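Local coordinates for aldehyde dehydrogenase (PDB 5KF0), which probably oxidises aldehydes to carboxylic acids with a nicotinamide cofactor, binding NADPH in a pocket of an aldehyde dehydrogenase-type subunit that assembles as a tetramer, at residues 16-21 with 52-57; 85-90 with 198-203; 346-351 with 370-375; 419-422 with 426-429. All blocks are in the same frame, centred on the assembly; numbering follows the deposited sequence. Where two conformers were deposited one is given.

Contact 1: residues 16-21 with 52-57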
loop_
_atom_site.group_PDB
_atom_site.type_symbol
_atom_site.label_atom_id
_atom_site.label_comp_id
_atom_site.label_asym_id
_atom_site.label_seq_id
_atom_site.Cartn_x
_atom_site.Cartn_y
_atom_site.Cartn_z
ATOM N N TYR A 16 -29.349 19.610 -23.454
ATOM C CA TYR A 16 -28.519 18.496 -23.014
ATOM C C TYR A 16 -27.122 18.675 -23.588
ATOM O O TYR A 16 -26.872 19.560 -24.404
ATOM C CB TYR A 16 -29.112 17.115 -23.365
ATOM C CG TYR A 16 -29.413 16.765 -24.806
ATOM C CD1 TYR A 16 -28.408 16.712 -25.774
ATOM C CD2 TYR A 16 -30.702 16.406 -25.187
ATOM C CE1 TYR A 16 -28.693 16.354 -27.088
ATOM C CE2 TYR A 16 -30.990 16.050 -26.490
ATOM C CZ TYR A 16 -29.989 16.029 -27.437
ATOM O OH TYR A 16 -30.270 15.673 -28.739
ATOM N N TYR A 17 -26.189 17.851 -23.118
ATOM C CA TYR A 17 -24.791 17.986 -23.509
ATOM C C TYR A 17 -24.358 16.736 -24.250
ATOM O O TYR A 17 -24.360 15.636 -23.684
ATOM C CB TYR A 17 -23.905 18.274 -22.296
ATOM C CG TYR A 17 -24.059 19.727 -21.903
ATOM C CD1 TYR A 17 -23.170 20.691 -22.369
ATOM C CD2 TYR A 17 -25.145 20.147 -21.141
ATOM C CE1 TYR A 17 -23.336 22.035 -22.050
ATOM C CE2 TYR A 17 -25.320 21.492 -20.819
ATOM C CZ TYR A 17 -24.408 22.424 -21.278
ATOM O OH TYR A 17 -24.569 23.765 -20.966
ATOM N N LEU A 18 -24.018 16.912 -25.522
ATOM C CA LEU A 18 -23.627 15.827 -26.410
ATOM C C LEU A 18 -22.193 16.096 -26.839
ATOM O O LEU A 18 -21.920 17.109 -27.500
ATOM C CB LEU A 18 -24.569 15.748 -27.617
ATOM C CG LEU A 18 -24.196 14.782 -28.740
ATOM C CD1 LEU A 18 -24.185 13.378 -28.218
ATOM C CD2 LEU A 18 -25.174 14.918 -29.914
ATOM N N ALA A 19 -21.288 15.188 -26.474
ATOM C CA ALA A 19 -19.860 15.328 -26.778
ATOM C C ALA A 19 -19.357 16.721 -26.404
ATOM O O ALA A 19 -18.789 17.458 -27.219
ATOM C CB ALA A 19 -19.577 15.004 -28.243
ATOM N N ASN A 20 -19.607 17.086 -25.153
ATOM C CA ASN A 20 -19.115 18.258 -24.447
ATOM C C ASN A 20 -19.870 19.538 -24.779
ATOM O O ASN A 20 -19.523 20.565 -24.202
ATOM C CB ASN A 20 -17.626 18.565 -24.696
ATOM C CG ASN A 20 -16.701 17.382 -24.437
ATOM O OD1 ASN A 20 -17.031 16.220 -24.707
ATOM N ND2 ASN A 20 -15.505 17.688 -23.938
ATOM N N GLU A 21 -20.847 19.536 -25.695
ATOM C CA GLU A 21 -21.433 20.783 -26.169
ATOM C C GLU A 21 -22.948 20.802 -25.992
ATOM O O GLU A 21 -23.620 19.773 -26.091
ATOM C CB GLU A 21 -21.054 21.030 -27.650
ATOM C CG GLU A 21 -19.529 21.153 -27.821
ATOM C CD GLU A 21 -19.085 21.532 -29.234
ATOM O OE1 GLU A 21 -18.388 20.723 -29.886
ATOM O OE2 GLU A 21 -19.425 22.634 -29.685
ATOM N N ASP A 52 -27.003 7.144 -29.036
ATOM C CA ASP A 52 -26.059 6.446 -29.903
ATOM C C ASP A 52 -24.922 7.362 -30.350
ATOM O O ASP A 52 -23.757 6.950 -30.361
ATOM C CB ASP A 52 -26.779 5.870 -31.118
ATOM C CG ASP A 52 -25.815 5.278 -32.111
ATOM O OD1 ASP A 52 -25.260 4.208 -31.811
ATOM O OD2 ASP A 52 -25.589 5.892 -33.176
ATOM N N ALA A 53 -25.237 8.609 -30.722
ATOM C CA ALA A 53 -24.185 9.542 -31.122
ATOM C C ALA A 53 -23.234 9.824 -29.967
ATOM O O ALA A 53 -22.021 9.961 -30.170
ATOM C CB ALA A 53 -24.797 10.849 -31.641
ATOM N N ALA A 54 -23.769 9.923 -28.746
ATOM C CA ALA A 54 -22.931 10.159 -27.577
ATOM C C ALA A 54 -21.978 8.997 -27.342
ATOM O O ALA A 54 -20.811 9.207 -26.979
ATOM C CB ALA A 54 -23.809 10.380 -26.346
ATOM N N ILE A 55 -22.467 7.764 -27.515
ATOM C CA ILE A 55 -21.610 6.595 -27.316
ATOM C C ILE A 55 -20.505 6.563 -28.366
ATOM O O ILE A 55 -19.342 6.271 -28.057
ATOM C CB ILE A 55 -22.444 5.299 -27.341
ATOM C CG1 ILE A 55 -23.487 5.315 -26.215
ATOM C CG2 ILE A 55 -21.533 4.059 -27.216
ATOM C CD1 ILE A 55 -24.518 4.207 -26.341
ATOM N N GLY A 56 -20.845 6.859 -29.621
ATOM C CA GLY A 56 -19.823 6.876 -30.657
ATOM C C GLY A 56 -18.769 7.934 -30.399
ATOM O O GLY A 56 -17.574 7.709 -30.618
ATOM N N ALA A 57 -19.195 9.098 -29.906
ATOM C CA ALA A 57 -18.241 10.147 -29.568
ATOM C C ALA A 57 -17.366 9.732 -28.392
ATOM O O ALA A 57 -16.173 10.060 -28.354
ATOM C CB ALA A 57 -18.980 11.450 -29.260
#

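Contact 2: residues 85-90 with 198-203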
loop_
_atom_site.group_PDB
_atom_site.type_symbol
_atom_site.label_atom_id
_atom_site.label_comp_id
_atom_site.label_asym_id
_atom_site.label_seq_id
_atom_site.Cartn_x
_atom_site.Cartn_y
_atom_site.Cartn_z
ATOM N N ARG A 85 -18.220 26.277 -6.223
ATOM C CA ARG A 85 -18.203 27.259 -5.142
ATOM C C ARG A 85 -18.788 28.589 -5.597
ATOM O O ARG A 85 -19.562 29.222 -4.866
ATOM C CB ARG A 85 -16.777 27.460 -4.638
ATOM C CG ARG A 85 -16.237 26.283 -3.858
ATOM C CD ARG A 85 -14.764 26.459 -3.551
ATOM N NE ARG A 85 -14.324 25.446 -2.600
ATOM C CZ ARG A 85 -13.062 25.087 -2.429
ATOM N NH1 ARG A 85 -12.110 25.659 -3.152
ATOM N NH2 ARG A 85 -12.756 24.152 -1.541
ATOM N N GLU A 86 -18.432 29.030 -6.807
ATOM C CA GLU A 86 -18.982 30.280 -7.331
ATOM C C GLU A 86 -20.495 30.205 -7.489
ATOM O O GLU A 86 -21.199 31.199 -7.266
ATOM C CB GLU A 86 -18.339 30.624 -8.675
ATOM C CG GLU A 86 -16.909 31.129 -8.574
ATOM C CD GLU A 86 -16.297 31.428 -9.930
ATOM O OE1 GLU A 86 -17.012 31.324 -10.953
ATOM O OE2 GLU A 86 -15.095 31.770 -9.971
ATOM N N ARG A 87 -21.013 29.039 -7.871
ATOM C CA ARG A 87 -22.423 28.863 -8.197
ATOM C C ARG A 87 -23.171 28.118 -7.096
ATOM O O ARG A 87 -24.194 27.478 -7.353
ATOM C CB ARG A 87 -22.553 28.144 -9.540
ATOM C CG ARG A 87 -21.896 28.937 -10.676
ATOM C CD ARG A 87 -21.904 28.191 -12.006
ATOM N NE ARG A 87 -23.249 28.063 -12.551
ATOM C CZ ARG A 87 -23.513 27.669 -13.792
ATOM N NH1 ARG A 87 -22.523 27.371 -14.620
ATOM N NH2 ARG A 87 -24.771 27.589 -14.211
ATOM N N PHE A 88 -22.674 28.233 -5.858
ATOM C CA PHE A 88 -23.171 27.432 -4.742
ATOM C C PHE A 88 -24.669 27.629 -4.533
ATOM O O PHE A 88 -25.430 26.654 -4.446
ATOM C CB PHE A 88 -22.389 27.801 -3.480
ATOM C CG PHE A 88 -22.698 26.940 -2.291
ATOM C CD1 PHE A 88 -21.903 25.847 -1.987
ATOM C CD2 PHE A 88 -23.774 27.235 -1.465
ATOM C CE1 PHE A 88 -22.183 25.052 -0.886
ATOM C CE2 PHE A 88 -24.054 26.448 -0.357
ATOM C CZ PHE A 88 -23.269 25.357 -0.074
ATOM N N ASP A 89 -25.113 28.886 -4.444
ATOM C CA ASP A 89 -26.528 29.152 -4.187
ATOM C C ASP A 89 -27.405 28.740 -5.360
ATOM O O ASP A 89 -28.543 28.300 -5.155
ATOM C CB ASP A 89 -26.733 30.629 -3.861
ATOM C CG ASP A 89 -26.019 31.052 -2.588
ATOM O OD1 ASP A 89 -25.948 30.247 -1.650
ATOM O OD2 ASP A 89 -25.534 32.201 -2.522
ATOM N N GLU A 90 -26.899 28.872 -6.587
ATOM C CA GLU A 90 -27.653 28.425 -7.751
ATOM C C GLU A 90 -27.867 26.918 -7.711
ATOM O O GLU A 90 -28.986 26.427 -7.931
ATOM C CB GLU A 90 -26.923 28.840 -9.028
ATOM C CG GLU A 90 -27.514 28.276 -10.302
ATOM C CD GLU A 90 -26.635 28.554 -11.508
ATOM O OE1 GLU A 90 -25.593 29.233 -11.354
ATOM O OE2 GLU A 90 -26.984 28.090 -12.612
ATOM N N ALA A 198 -22.656 19.608 -16.211
ATOM C CA ALA A 198 -22.239 19.510 -17.610
ATOM C C ALA A 198 -21.821 20.861 -18.176
ATOM O O ALA A 198 -20.835 20.952 -18.919
ATOM C CB ALA A 198 -23.368 18.906 -18.450
ATOM N N GLU A 199 -22.569 21.923 -17.852
ATOM C CA GLU A 199 -22.219 23.255 -18.345
ATOM C C GLU A 199 -20.837 23.675 -17.854
ATOM O O GLU A 199 -20.049 24.261 -18.606
ATOM C CB GLU A 199 -23.276 24.259 -17.890
ATOM C CG GLU A 199 -23.040 25.679 -18.361
ATOM C CD GLU A 199 -23.862 26.681 -17.559
ATOM O OE1 GLU A 199 -23.419 27.834 -17.414
ATOM O OE2 GLU A 199 -24.940 26.299 -17.054
ATOM N N VAL A 200 -20.533 23.373 -16.589
ATOM C CA VAL A 200 -19.220 23.683 -16.028
ATOM C C VAL A 200 -18.130 22.882 -16.737
ATOM O O VAL A 200 -17.083 23.426 -17.112
ATOM C CB VAL A 200 -19.228 23.435 -14.510
ATOM C CG1 VAL A 200 -17.813 23.477 -13.940
ATOM C CG2 VAL A 200 -20.105 24.489 -13.831
ATOM N N LEU A 201 -18.356 21.576 -16.936
ATOM C CA LEU A 201 -17.385 20.758 -17.665
ATOM C C LEU A 201 -17.192 21.243 -19.094
ATOM O O LEU A 201 -16.090 21.122 -19.645
ATOM C CB LEU A 201 -17.827 19.293 -17.674
ATOM C CG LEU A 201 -17.578 18.513 -16.396
ATOM C CD1 LEU A 201 -18.293 17.171 -16.476
ATOM C CD2 LEU A 201 -16.075 18.328 -16.217
ATOM N N ALA A 202 -18.243 21.793 -19.710
ATOM C CA ALA A 202 -18.143 22.279 -21.080
ATOM C C ALA A 202 -17.214 23.477 -21.207
ATOM O O ALA A 202 -16.764 23.780 -22.320
ATOM C CB ALA A 202 -19.532 22.635 -21.604
ATOM N N GLU A 203 -16.910 24.151 -20.096
ATOM C CA GLU A 203 -15.958 25.254 -20.083
ATOM C C GLU A 203 -14.509 24.792 -20.146
ATOM O O GLU A 203 -13.627 25.631 -20.365
ATOM C CB GLU A 203 -16.155 26.100 -18.818
ATOM C CG GLU A 203 -17.569 26.668 -18.662
ATOM C CD GLU A 203 -17.804 27.319 -17.305
ATOM O OE1 GLU A 203 -16.942 27.199 -16.408
ATOM O OE2 GLU A 203 -18.865 27.957 -17.134
#

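Contact 3: residues 346-351 with 370-375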
loop_
_atom_site.group_PDB
_atom_site.type_symbol
_atom_site.label_atom_id
_atom_site.label_comp_id
_atom_site.label_asym_id
_atom_site.label_seq_id
_atom_site.Cartn_x
_atom_site.Cartn_y
_atom_site.Cartn_z
ATOM N N GLY A 346 -49.737 3.133 2.477
ATOM C CA GLY A 346 -50.405 1.841 2.416
ATOM C C GLY A 346 -49.708 0.784 3.255
ATOM O O GLY A 346 -50.365 -0.007 3.945
ATOM N N TRP A 347 -48.371 0.756 3.207
ATOM C CA TRP A 347 -47.611 -0.136 4.084
ATOM C C TRP A 347 -47.842 0.211 5.547
ATOM O O TRP A 347 -47.921 -0.680 6.401
ATOM C CB TRP A 347 -46.113 -0.053 3.774
ATOM C CG TRP A 347 -45.706 -0.469 2.393
ATOM C CD1 TRP A 347 -46.505 -0.998 1.417
ATOM C CD2 TRP A 347 -44.395 -0.381 1.837
ATOM N NE1 TRP A 347 -45.763 -1.247 0.284
ATOM C CE2 TRP A 347 -44.465 -0.870 0.516
ATOM C CE3 TRP A 347 -43.163 0.070 2.326
ATOM C CZ2 TRP A 347 -43.344 -0.930 -0.320
ATOM C CZ3 TRP A 347 -42.055 0.011 1.498
ATOM C CH2 TRP A 347 -42.156 -0.478 0.186
ATOM N N MET A 348 -47.913 1.507 5.860
ATOM C CA MET A 348 -48.158 1.920 7.235
ATOM C C MET A 348 -49.524 1.442 7.701
ATOM O O MET A 348 -49.654 0.890 8.797
ATOM C CB MET A 348 -48.051 3.438 7.359
ATOM C CG MET A 348 -48.175 3.948 8.787
ATOM S SD MET A 348 -47.953 5.734 8.881
ATOM C CE MET A 348 -49.345 6.295 7.907
ATOM N N ASP A 349 -50.555 1.647 6.871
ATOM C CA ASP A 349 -51.897 1.176 7.211
ATOM C C ASP A 349 -51.905 -0.328 7.455
ATOM O O ASP A 349 -52.560 -0.807 8.386
ATOM C CB ASP A 349 -52.888 1.521 6.098
ATOM C CG ASP A 349 -53.119 3.018 5.950
ATOM O OD1 ASP A 349 -52.755 3.780 6.867
ATOM O OD2 ASP A 349 -53.682 3.427 4.910
ATOM N N ALA A 350 -51.187 -1.088 6.618
ATOM C CA ALA A 350 -51.170 -2.540 6.773
ATOM C C ALA A 350 -50.496 -2.948 8.075
ATOM O O ALA A 350 -50.956 -3.874 8.753
ATOM C CB ALA A 350 -50.471 -3.195 5.583
ATOM N N ALA A 351 -49.404 -2.271 8.440
ATOM C CA ALA A 351 -48.735 -2.591 9.696
ATOM C C ALA A 351 -49.649 -2.323 10.883
ATOM O O ALA A 351 -49.728 -3.138 11.812
ATOM C CB ALA A 351 -47.431 -1.798 9.815
ATOM N N GLU A 370 -45.883 13.445 7.349
ATOM C CA GLU A 370 -45.133 13.954 8.483
ATOM C C GLU A 370 -44.174 12.892 9.030
ATOM O O GLU A 370 -44.266 11.696 8.751
ATOM C CB GLU A 370 -46.071 14.484 9.572
ATOM C CG GLU A 370 -46.871 13.457 10.323
ATOM C CD GLU A 370 -47.803 14.104 11.344
ATOM O OE1 GLU A 370 -47.549 15.264 11.750
ATOM O OE2 GLU A 370 -48.792 13.457 11.734
ATOM N N ALA A 371 -43.183 13.382 9.774
ATOM C CA ALA A 371 -42.261 12.471 10.436
ATOM C C ALA A 371 -43.062 11.559 11.359
ATOM O O ALA A 371 -43.834 12.033 12.199
ATOM C CB ALA A 371 -41.205 13.249 11.224
ATOM N N THR A 372 -42.886 10.250 11.192
ATOM C CA THR A 372 -43.765 9.255 11.791
ATOM C C THR A 372 -42.944 8.143 12.428
ATOM O O THR A 372 -41.944 7.694 11.858
ATOM C CB THR A 372 -44.717 8.698 10.714
ATOM O OG1 THR A 372 -45.536 9.768 10.209
ATOM C CG2 THR A 372 -45.627 7.612 11.263
ATOM N N LEU A 373 -43.366 7.710 13.620
ATOM C CA LEU A 373 -42.710 6.653 14.382
ATOM C C LEU A 373 -43.756 5.624 14.788
ATOM O O LEU A 373 -44.837 5.993 15.260
ATOM C CB LEU A 373 -42.018 7.234 15.630
ATOM C CG LEU A 373 -41.140 6.307 16.476
ATOM C CD1 LEU A 373 -39.903 5.860 15.694
ATOM C CD2 LEU A 373 -40.723 7.020 17.742
ATOM N N LEU A 374 -43.448 4.341 14.594
ATOM C CA LEU A 374 -44.345 3.260 14.989
ATOM C C LEU A 374 -43.618 2.264 15.878
ATOM O O LEU A 374 -42.399 2.110 15.784
ATOM C CB LEU A 374 -44.903 2.484 13.781
ATOM C CG LEU A 374 -45.900 3.166 12.844
ATOM C CD1 LEU A 374 -45.169 4.014 11.808
ATOM C CD2 LEU A 374 -46.766 2.111 12.176
ATOM N N GLU A 375 -44.388 1.587 16.732
ATOM C CA GLU A 375 -43.860 0.409 17.405
ATOM C C GLU A 375 -44.780 -0.782 17.140
ATOM O O GLU A 375 -45.813 -0.677 16.473
ATOM C CB GLU A 375 -43.649 0.670 18.904
ATOM C CG GLU A 375 -44.888 1.089 19.683
ATOM C CD GLU A 375 -44.574 1.430 21.139
ATOM O OE1 GLU A 375 -43.404 1.301 21.561
ATOM O OE2 GLU A 375 -45.505 1.823 21.869
#

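Contact 4: residues 419-422 with 426-429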
loop_
_atom_site.group_PDB
_atom_site.type_symbol
_atom_site.label_atom_id
_atom_site.label_comp_id
_atom_site.label_asym_id
_atom_site.label_seq_id
_atom_site.Cartn_x
_atom_site.Cartn_y
_atom_site.Cartn_z
ATOM N N VAL A 419 -24.434 1.381 15.296
ATOM C CA VAL A 419 -24.473 0.850 16.660
ATOM C C VAL A 419 -23.983 1.931 17.612
ATOM O O VAL A 419 -22.802 2.296 17.583
ATOM C CB VAL A 419 -23.621 -0.417 16.844
ATOM C CG1 VAL A 419 -23.855 -0.978 18.255
ATOM C CG2 VAL A 419 -23.939 -1.468 15.779
ATOM N N PHE A 420 -24.872 2.420 18.471
ATOM C CA PHE A 420 -24.487 3.321 19.555
ATOM C C PHE A 420 -24.060 2.454 20.733
ATOM O O PHE A 420 -24.897 1.875 21.430
ATOM C CB PHE A 420 -25.637 4.252 19.929
ATOM C CG PHE A 420 -26.008 5.231 18.844
ATOM C CD1 PHE A 420 -25.378 6.470 18.756
ATOM C CD2 PHE A 420 -27.003 4.919 17.923
ATOM C CE1 PHE A 420 -25.726 7.385 17.763
ATOM C CE2 PHE A 420 -27.358 5.829 16.924
ATOM C CZ PHE A 420 -26.714 7.054 16.843
ATOM N N THR A 421 -22.749 2.354 20.951
ATOM C CA THR A 421 -22.179 1.558 22.034
ATOM C C THR A 421 -20.823 2.152 22.390
ATOM O O THR A 421 -20.162 2.761 21.542
ATOM C CB THR A 421 -22.007 0.072 21.645
ATOM O OG1 THR A 421 -21.579 -0.678 22.792
ATOM C CG2 THR A 421 -20.957 -0.100 20.523
ATOM N N ASP A 422 -20.423 1.989 23.651
ATOM C CA ASP A 422 -19.049 2.252 24.058
ATOM C C ASP A 422 -18.283 0.963 24.317
ATOM O O ASP A 422 -17.125 1.019 24.740
ATOM C CB ASP A 422 -19.004 3.150 25.301
ATOM C CG ASP A 422 -17.595 3.717 25.574
ATOM O OD1 ASP A 422 -16.995 4.274 24.641
ATOM O OD2 ASP A 422 -17.106 3.593 26.705
ATOM N N HIS A 426 -18.716 -5.263 22.009
ATOM C CA HIS A 426 -19.883 -5.207 21.136
ATOM C C HIS A 426 -19.556 -4.595 19.779
ATOM O O HIS A 426 -20.107 -5.023 18.758
ATOM C CB HIS A 426 -21.015 -4.447 21.820
ATOM C CG HIS A 426 -21.715 -5.257 22.865
ATOM N ND1 HIS A 426 -22.727 -4.751 23.651
ATOM C CD2 HIS A 426 -21.549 -6.546 23.246
ATOM C CE1 HIS A 426 -23.151 -5.691 24.478
ATOM N NE2 HIS A 426 -22.450 -6.791 24.255
ATOM N N ALA A 427 -18.695 -3.574 19.737
ATOM C CA ALA A 427 -18.335 -2.997 18.443
ATOM C C ALA A 427 -17.640 -4.029 17.562
ATOM O O ALA A 427 -17.942 -4.142 16.367
ATOM C CB ALA A 427 -17.456 -1.758 18.636
ATOM N N GLN A 428 -16.731 -4.812 18.145
ATOM C CA GLN A 428 -16.038 -5.873 17.407
ATOM C C GLN A 428 -17.012 -6.943 16.932
ATOM O O GLN A 428 -16.921 -7.441 15.799
ATOM C CB GLN A 428 -14.982 -6.530 18.301
ATOM C CG GLN A 428 -13.873 -5.627 18.804
ATOM C CD GLN A 428 -13.239 -6.150 20.090
ATOM O OE1 GLN A 428 -13.753 -7.073 20.733
ATOM N NE2 GLN A 428 -12.117 -5.561 20.467
ATOM N N ARG A 429 -17.945 -7.329 17.808
ATOM C CA ARG A 429 -18.934 -8.331 17.432
ATOM C C ARG A 429 -19.796 -7.831 16.276
ATOM O O ARG A 429 -20.106 -8.588 15.348
ATOM C CB ARG A 429 -19.793 -8.687 18.649
ATOM C CG ARG A 429 -20.834 -9.757 18.396
ATOM C CD ARG A 429 -20.227 -11.128 18.148
ATOM N NE ARG A 429 -21.227 -12.175 18.368
ATOM C CZ ARG A 429 -21.080 -13.454 18.025
ATOM N NH1 ARG A 429 -19.971 -13.873 17.417
ATOM N NH2 ARG A 429 -22.049 -14.325 18.285
#

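Contact 1: residues 16-21 with 52-57
Leu18 and Ala19, at the end of a tight beta hairpin, lean on one flank of helix 48-60 through Ala53, Ala54 and Ala57. The hairpin joins strand 13-18 to strand 21-23 by a type I' turn from Leu18 to Glu21. It is closed by two backbone hydrogen bonds: Leu18 N to Glu21 O at 2.9 Å and Glu21 N to Leu18 O at 3.2 Å. Contact with the helix is apolar throughout. Leu18 carries CG trans to its backbone N (chi1 172°), which reaches CD1 out to the helix surface; there Leu18 CD1 rests on the helix backbone, 3.5 Å from Ala54 CA, with Ala54 CB at 3.6 Å. More loosely, Leu18 CD1 lies 4.3 Å from Ala53 CB. Small alanine side chains let the turn come close, the nearest CA atoms, those of Leu18 and Ala54, being 5.8 Å apart. Around this packing, Leu18 and Ala54 both touch Ser212 of strand 211-213, and the Tyr17 backbone bonds to Val213, so the hairpin runs along the margin of the six-stranded sheet. Asp52 ties the helix to Arg229 by a salt bridge. One turn of helix beyond Ala53, two methyl groups meet end to end: Ala19 CB and Ala57 CB, 3.7 Å apart.

Contact 2: residues 85-90 with 198-203
Arg87 sends its guanidinium group across to Glu199, the two side chains crossing at about a right angle and their flat ends turned 60° against each other. The carboxylate lies at the guanidinium edge, near its plane, and is held by both terminal nitrogens: NH2 of Arg87 reaches Glu199 OE2 at 3.1 Å in a nearly straight bond, whereas NH1 of Arg87 to Glu199 OE1, at 3.0 Å, is bent (141°) and weak. In keeping with the twist between the planes, NH2 meets OE2 from above the carboxylate plane. The Arg87 chain turns about its CG-CD bond (chi3 69°), and this brings NE and NH2 together toward Glu90, which they grip side-on: NE to Glu90 OE1 at 2.9 Å and NH2 to Glu90 OE2 at 2.8 Å. A three-residue salt-bridge network results, with one arginine between two carboxylates; NH2 serves both, and the positive charge probably offsets the repulsion between Glu90 OE2 and Glu199 OE2, 5.2 Å apart. The network links the junction of helices 70-86 and 88-99, where Arg87 is the N-cap residue of the second, to helix 192-202. Val200 CG2 comes obliquely to within 3.8 Å of Arg87 NH1, and Val200 itself packs on Cys80 and Phe84 of helix 70-86. Glu203 stands nearby but is engaged by Arg83 in a salt bridge and by His79 NE2 in a hydrogen bond.

Contact 3: residues 346-351 with 370-375
Met348 on helix 338-353 and Leu374 on strand 368-375 bring the two backbones nearest, yet their CA atoms remain 8.7 Å apart, a gap bridged entirely by side chains. Met348 does the bridging. Its chain leaves the helix fully extended, CG trans to the backbone N (chi1 -175°) and SD trans again, and bends only at the terminal methyl. Two points along it touch the strand: SD meets the methyl group Thr372 CG2 at 3.8 Å, and farther back Met348 CG packs against Leu374 CD2 at 4.1 Å. Both strand residues lie roughly square across the methionine chain, and being two apart in the strand they present their side chains on the same face of the sheet. Thr372 presents its methyl to the sulfur while its hydroxyl is engaged elsewhere: OG1 donates to Glu370 O at 2.7 Å, well above the carbonyl plane, and also bonds to Gly362 N. The polar atom of this buried threonine is thereby satisfied, leaving an apolar surface for the helix. Ile358 of strand 357-360, antiparallel to 368-375, touches both Met348 and Leu374; Val392 of the parallel strand 392-398 flanks Thr372 and Leu374. With Leu383 of helix 382-385 packed on Ala351 and Leu374, helix 338-353 is seated as an outer layer on one face of the mixed eight-stranded sheet.

Contact 4: residues 419-422 with 426-429
Thr421 faces His426 and Ala427 across the first link of a beta-alpha-beta unit, where strand 416-420 passes through a short connection into helix 424-433 before the chain returns in the parallel strand 438-441. The threonine uses both branches. Its OG1 is placed trans to the backbone N (chi1 -174°) and lies 3.9 Å from His426 CB, close to the edge of the imidazole ring; its methyl CG2 sits against the first turn of the helix, 4.3 Å from Ala427 CB and 4.2 Å from Ala427 N. The Thr421 and His426 side chains cross at about a right angle, and the nearest CA atoms, those of Thr421 and Ala427, are 7.0 Å apart. What aligns the two polar side chains is a shared partner: Asp267 OD1 is hydrogen-bonded both to Thr421 OG1 and to His426 ND1, so a single carboxylate oxygen fixes the threonine rotation and the imidazole orientation together. Ser423 N bonds to the same threonine oxygen, and Ser423 OG bonds to His426 N at the start of the helix. The imidazole is further held by stacking with the ring of Phe401, which also touches Val419. Beyond this shell, Ala427 packs with Ile441 of the returning strand and with Leu424 of the second subunit. Asp422, next to Thr421 in the chain, reaches across that interface with both carboxylate oxygens, OD2 to Ser423 OG and OD1 to Thr425 OG1, both of the second subunit.

The four contacts follow one another along the chain without overlap and fall into two pairs. Contacts 1 and 2, with centres 19 Å apart, touch directly: Tyr17 of the hairpin strand packs on Ala198, Glu199 and Ala202 of helix 192-202, so the N-terminal hairpin is packed directly on that helix. Contacts 3 and 4 lie 29 Å apart between centres and share the mixed eight-stranded sheet, through strands 368-375 and 416-420. The centre of contact 1 is 45 Å from that of contact 3 and 49 Å from that of contact 4, on the opposite side of the chain's centre. Such a division suits the separate cofactor-binding and catalytic domains of this family; contact 4 additionally reaches a subunit interface.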